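Local coordinates for protein tissue factor pathway inhibitor 2 (Homo sapiens, PDB 1ZR0) that inhibits serine proteases such as trypsin, plasmin and the factor VIIa/tissue factor complex, here through the first of its three Kunitz domains, at residues L22-Y27 against N48-E53. Numbering follows the deposited sequence.
Sequences LLRYYY and NFYTWE
Tyr-25 and Phe-49 pair backbone to backbone as a single antiparallel bridge, a hydrogen-bonded pair. Tyr-25 N donates to Phe-49 O at 2.8 Å, and Phe-49 N donates to Tyr-25 O at 2.9 Å. The bridge joins the run leading into helix 52-58 to the strand 22-28 edge that faces away from strand 33-39, as in the Kunitz fold.

A side-chain hydrogen bond lies beside it. Arg-24 NH1 reaches Asn-48 OD1 at 2.8 Å, bent to 145° at the hydrogen. The Arg-24 chain bends at chi2 (-60°), which sets CD 3.6 Å from Asn-48 OD1. This oxygen is near the guanidinium plane, but NH1 stands above the amide carbonyl plane. Tyr-50 CE1 covers one guanidinium face off-centre, 3.5 Å from Arg-24 CZ; the Tyr-50 ring and guanidinium planes are 51° apart. An alanine in place of Arg-24 would probably leave Asn-48 OD1 without this donor and the Tyr-50 ring freer to turn.

Trp-52 N sits above the centre of the Tyr-25 ring, and Trp-52 CB makes a CH-pi contact over the same ring, 4.2 Å from its centroid. Thr-51 OG1 caps the helix at Ala-54 N.

Polar bonds and aromatic cover thus tie the helix entry to the hairpin on the domain surface.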
loop_
_atom_site.group_PDB
_atom_site.type_symbol
_atom_site.label_atom_id
_atom_site.label_comp_id
_atom_site.label_asym_id
_atom_site.label_seq_id
_atom_site.Cartn_x
_atom_site.Cartn_y
_atom_site.Cartn_z
ATOM N N LEU B 22 8.109 -1.208 4.164
ATOM C CA LEU B 22 8.321 -1.088 5.588
ATOM C C LEU B 22 9.767 -1.457 5.984
ATOM O O LEU B 22 10.256 -2.517 5.625
ATOM C CB LEU B 22 7.338 -2.025 6.298
ATOM C CG LEU B 22 5.875 -1.743 6.048
ATOM C CD1 LEU B 22 5.091 -2.923 6.545
ATOM C CD2 LEU B 22 5.504 -0.455 6.709
ATOM N N LEU B 23 10.494 -0.566 6.686
ATOM C CA LEU B 23 11.856 -0.836 7.017
ATOM C C LEU B 23 11.959 -1.980 8.050
ATOM O O LEU B 23 11.392 -1.887 9.152
ATOM C CB LEU B 23 12.472 0.418 7.609
ATOM C CG LEU B 23 13.993 0.429 7.791
ATOM C CD1 LEU B 23 14.733 0.103 6.527
ATOM C CD2 LEU B 23 14.367 1.914 8.229
ATOM N N ARG B 24 12.671 -3.025 7.643
ATOM C CA ARG B 24 12.933 -4.218 8.475
ATOM C C ARG B 24 14.379 -4.593 8.314
ATOM O O ARG B 24 15.131 -4.074 7.463
ATOM C CB ARG B 24 12.020 -5.371 8.010
ATOM C CG ARG B 24 10.472 -5.191 8.214
ATOM C CD ARG B 24 10.085 -5.010 9.675
ATOM N NE ARG B 24 8.660 -4.880 9.804
ATOM C CZ ARG B 24 7.820 -5.904 9.703
ATOM N NH1 ARG B 24 8.252 -7.161 9.623
ATOM N NH2 ARG B 24 6.507 -5.671 9.841
ATOM N N TYR B 25 14.802 -5.589 9.090
ATOM C CA TYR B 25 16.150 -6.089 9.045
ATOM C C TYR B 25 16.211 -7.545 8.758
ATOM O O TYR B 25 15.290 -8.269 9.067
ATOM C CB TYR B 25 16.827 -5.832 10.356
ATOM C CG TYR B 25 17.008 -4.344 10.610
ATOM C CD1 TYR B 25 15.988 -3.578 11.105
ATOM C CD2 TYR B 25 18.223 -3.764 10.304
ATOM C CE1 TYR B 25 16.144 -2.198 11.253
ATOM C CE2 TYR B 25 18.433 -2.419 10.504
ATOM C CZ TYR B 25 17.410 -1.656 10.985
ATOM O OH TYR B 25 17.621 -0.299 11.111
ATOM N N TYR B 26 17.270 -7.966 8.058
ATOM C CA TYR B 26 17.427 -9.386 7.729
ATOM C C TYR B 26 18.922 -9.765 7.890
ATOM O O TYR B 26 19.804 -8.939 7.755
ATOM C CB TYR B 26 16.917 -9.825 6.352
ATOM C CG TYR B 26 17.843 -9.368 5.261
ATOM C CD1 TYR B 26 17.901 -8.010 4.919
ATOM C CD2 TYR B 26 18.695 -10.230 4.640
ATOM C CE1 TYR B 26 18.805 -7.584 3.952
ATOM C CE2 TYR B 26 19.562 -9.806 3.628
ATOM C CZ TYR B 26 19.633 -8.479 3.329
ATOM O OH TYR B 26 20.541 -8.085 2.341
ATOM N N TYR B 27 19.184 -11.047 8.172
ATOM C CA TYR B 27 20.561 -11.510 8.144
ATOM C C TYR B 27 21.036 -11.895 6.788
ATOM O O TYR B 27 20.399 -12.644 6.142
ATOM C CB TYR B 27 20.718 -12.736 9.049
ATOM C CG TYR B 27 22.152 -13.183 9.192
ATOM C CD1 TYR B 27 23.026 -12.549 10.024
ATOM C CD2 TYR B 27 22.583 -14.286 8.512
ATOM C CE1 TYR B 27 24.320 -12.944 10.125
ATOM C CE2 TYR B 27 23.912 -14.712 8.619
ATOM C CZ TYR B 27 24.753 -14.026 9.442
ATOM O OH TYR B 27 26.080 -14.465 9.559
ATOM N N ASN B 48 13.371 -11.636 9.163
ATOM C CA ASN B 48 12.564 -10.415 9.069
ATOM C C ASN B 48 12.378 -9.901 10.504
ATOM O O ASN B 48 11.647 -10.496 11.328
ATOM C CB ASN B 48 11.226 -10.696 8.397
ATOM C CG ASN B 48 10.429 -9.413 8.186
ATOM O OD1 ASN B 48 10.644 -8.432 8.903
ATOM N ND2 ASN B 48 9.485 -9.458 7.276
ATOM N N PHE B 49 13.115 -8.868 10.876
ATOM C CA PHE B 49 13.175 -8.412 12.236
ATOM C C PHE B 49 12.849 -6.938 12.263
ATOM O O PHE B 49 13.136 -6.179 11.301
ATOM C CB PHE B 49 14.595 -8.600 12.797
ATOM C CG PHE B 49 15.009 -10.016 12.779
ATOM C CD1 PHE B 49 14.654 -10.851 13.834
ATOM C CD2 PHE B 49 15.713 -10.540 11.729
ATOM C CE1 PHE B 49 14.983 -12.206 13.764
ATOM C CE2 PHE B 49 16.081 -11.883 11.663
ATOM C CZ PHE B 49 15.724 -12.728 12.703
ATOM N N TYR B 50 12.343 -6.489 13.401
ATOM C CA TYR B 50 11.924 -5.071 13.532
ATOM C C TYR B 50 13.079 -4.081 13.731
ATOM O O TYR B 50 12.954 -2.854 13.474
ATOM C CB TYR B 50 10.965 -4.979 14.714
ATOM C CG TYR B 50 9.624 -5.489 14.421
ATOM C CD1 TYR B 50 8.833 -4.883 13.420
ATOM C CD2 TYR B 50 9.129 -6.637 15.053
ATOM C CE1 TYR B 50 7.578 -5.329 13.147
ATOM C CE2 TYR B 50 7.850 -7.113 14.775
ATOM C CZ TYR B 50 7.085 -6.466 13.802
ATOM O OH TYR B 50 5.803 -6.901 13.531
ATOM N N THR B 51 14.218 -4.573 14.197
ATOM C CA THR B 51 15.353 -3.775 14.631
ATOM C C THR B 51 16.672 -4.454 14.333
ATOM O O THR B 51 16.707 -5.689 14.240
ATOM C CB THR B 51 15.272 -3.424 16.152
ATOM O OG1 THR B 51 15.465 -4.625 16.929
ATOM C CG2 THR B 51 13.898 -2.867 16.538
ATOM N N TRP B 52 17.761 -3.694 14.183
ATOM C CA TRP B 52 19.063 -4.308 13.991
ATOM C C TRP B 52 19.400 -5.237 15.228
ATOM O O TRP B 52 19.824 -6.375 15.074
ATOM C CB TRP B 52 20.108 -3.246 13.788
ATOM C CG TRP B 52 21.452 -3.809 13.654
ATOM C CD1 TRP B 52 22.053 -4.228 12.532
ATOM C CD2 TRP B 52 22.342 -4.142 14.734
ATOM N NE1 TRP B 52 23.277 -4.768 12.838
ATOM C CE2 TRP B 52 23.468 -4.732 14.182
ATOM C CE3 TRP B 52 22.273 -4.001 16.130
ATOM C CZ2 TRP B 52 24.584 -5.158 14.959
ATOM C CZ3 TRP B 52 23.392 -4.430 16.910
ATOM C CH2 TRP B 52 24.522 -4.974 16.292
ATOM N N GLU B 53 19.082 -4.752 16.414
ATOM C CA GLU B 53 19.364 -5.501 17.679
ATOM C C GLU B 53 18.708 -6.864 17.692
ATOM O O GLU B 53 19.335 -7.869 18.050
ATOM C CB GLU B 53 18.900 -4.630 18.856
ATOM C CG GLU B 53 19.167 -5.234 20.214
ATOM C CD GLU B 53 20.618 -5.130 20.682
ATOM O OE1 GLU B 53 21.430 -4.458 20.003
ATOM O OE2 GLU B 53 20.939 -5.708 21.786
#